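Tryptophan halogenase superfamily (Brevundimonas sp. BAL3, PDB 6FRL) probably catalyses the flavin-dependent halogenation of an aromatic substrate, preferring bromination over chlorination. Local coordinates at residues C248-A253 and L291-A296. Residues are numbered along the deposited sequence; the frame is centred on the assembly and turned at random.
Sequences CDAAYA and LVFSSA
The carbonyl oxygen of F293 is gripped by two successive amides, D249 N at 3.1 Å and, more weakly, A250 N at 3.3 Å. Two residues facing one make a classic beta bulge, here where strand 250-257 of a mixed sheet begins and strand 286-293 ends. The D249 amide sits above the carbonyl plane, 38° out of it. The side chain of this first bulge residue reaches S295 with both oxygens: OD1 accepts S295 N at 2.8 Å, nearly straight at 171°, and OD2 accepts S295 OG at 3.0 Å, each on its syn lone pair. Chi1 of D249, 71°, sets CG between the backbone N and the carbonyl carbon, turned toward S295, whose N-H and O-H suit the two oxygens of a short acid. An alanine at D249 would probably leave the amide and hydroxyl of S295 without these acceptors and the turn after the strand freer to move. From A250 inward along the strands, regular antiparallel pairing follows, F293 N giving to A250 O, while Y252 and L291 exchange two bonds. Small A250 lets its CB lie over one face of the F293 ring, offset toward the rim, 4.2 Å from the centroid, a CH-pi contact. Y252 CD2 meets F293 CE1 at 3.7 Å, the side chains crossing obliquely although their ring planes are nearly parallel, on the face packed by helix 300-307. On the other face A251 and V292 form a non-hydrogen-bonded pair, and V292 CG1, anti to the backbone N, touches C248 CB at 3.5 Å. The chemistry thus divides: apolar side chains line both faces of the buried ladder, whereas at its end a carboxylate and a bulge join the loop entering strand 250-257 to the loop leaving strand 286-293.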
# COMPACT_ATOMS: atom_id res chain seq x y z
N CYS B 248 23.67 -19.63 6.08
CA CYS B 248 23.29 -20.96 6.52
C CYS B 248 22.76 -21.82 5.36
O CYS B 248 22.06 -21.33 4.45
CB CYS B 248 22.30 -20.89 7.67
SG CYS B 248 23.00 -20.10 9.14
N ASP B 249 23.17 -23.09 5.38
CA ASP B 249 22.93 -24.02 4.28
C ASP B 249 22.50 -25.44 4.72
O ASP B 249 22.45 -26.35 3.90
CB ASP B 249 24.20 -24.08 3.41
CG ASP B 249 25.36 -24.80 4.10
OD1 ASP B 249 25.48 -24.75 5.34
OD2 ASP B 249 26.16 -25.43 3.40
N ALA B 250 22.15 -25.63 5.99
CA ALA B 250 21.72 -26.93 6.49
C ALA B 250 20.90 -26.77 7.76
O ALA B 250 20.92 -25.69 8.38
CB ALA B 250 22.92 -27.79 6.79
N ALA B 251 20.18 -27.83 8.14
CA ALA B 251 19.44 -27.82 9.38
C ALA B 251 19.17 -29.21 9.95
O ALA B 251 19.00 -30.18 9.20
CB ALA B 251 18.12 -27.09 9.18
N TYR B 252 19.11 -29.29 11.28
CA TYR B 252 18.67 -30.47 11.99
C TYR B 252 17.35 -30.16 12.73
O TYR B 252 17.22 -29.11 13.35
CB TYR B 252 19.72 -30.90 13.01
CG TYR B 252 20.84 -31.77 12.45
CD1 TYR B 252 20.59 -33.08 12.08
CD2 TYR B 252 22.15 -31.30 12.37
CE1 TYR B 252 21.61 -33.89 11.62
CE2 TYR B 252 23.17 -32.10 11.92
CZ TYR B 252 22.90 -33.39 11.53
OH TYR B 252 23.92 -34.20 11.05
N ALA B 253 16.39 -31.07 12.67
CA ALA B 253 15.14 -30.92 13.44
C ALA B 253 14.88 -32.19 14.24
O ALA B 253 15.23 -33.30 13.79
CB ALA B 253 13.97 -30.64 12.52
N LEU B 291 18.27 -26.74 14.73
CA LEU B 291 19.39 -25.87 14.56
C LEU B 291 19.55 -25.64 13.06
O LEU B 291 19.66 -26.61 12.29
CB LEU B 291 20.68 -26.48 15.13
CG LEU B 291 21.85 -25.49 15.31
CD1 LEU B 291 21.82 -24.89 16.71
CD2 LEU B 291 23.21 -26.13 15.03
N VAL B 292 19.56 -24.37 12.67
CA VAL B 292 19.95 -23.92 11.32
C VAL B 292 21.40 -23.46 11.39
O VAL B 292 21.74 -22.72 12.31
CB VAL B 292 19.06 -22.73 10.87
CG1 VAL B 292 19.57 -22.13 9.55
CG2 VAL B 292 17.60 -23.17 10.78
N PHE B 293 22.25 -23.84 10.44
CA PHE B 293 23.69 -23.52 10.56
C PHE B 293 24.46 -23.58 9.24
O PHE B 293 23.96 -24.08 8.23
CB PHE B 293 24.33 -24.46 11.58
CG PHE B 293 24.32 -25.90 11.16
CD1 PHE B 293 23.20 -26.69 11.36
CD2 PHE B 293 25.43 -26.45 10.53
CE1 PHE B 293 23.19 -28.01 10.95
CE2 PHE B 293 25.44 -27.77 10.10
CZ PHE B 293 24.32 -28.56 10.32
N SER B 294 25.70 -23.06 9.28
CA SER B 294 26.66 -23.12 8.13
C SER B 294 27.59 -24.35 8.22
O SER B 294 28.42 -24.41 9.10
CB SER B 294 27.52 -21.85 8.06
OG SER B 294 28.50 -21.92 7.04
N SER B 295 27.46 -25.30 7.29
CA SER B 295 28.31 -26.52 7.31
C SER B 295 29.79 -26.17 7.09
O SER B 295 30.67 -26.84 7.63
CB SER B 295 27.81 -27.61 6.34
OG SER B 295 27.96 -27.24 4.99
N ALA B 296 30.06 -25.10 6.35
CA ALA B 296 31.41 -24.57 6.20
C ALA B 296 32.08 -24.09 7.51
O ALA B 296 33.30 -23.89 7.52
CB ALA B 296 31.43 -23.49 5.13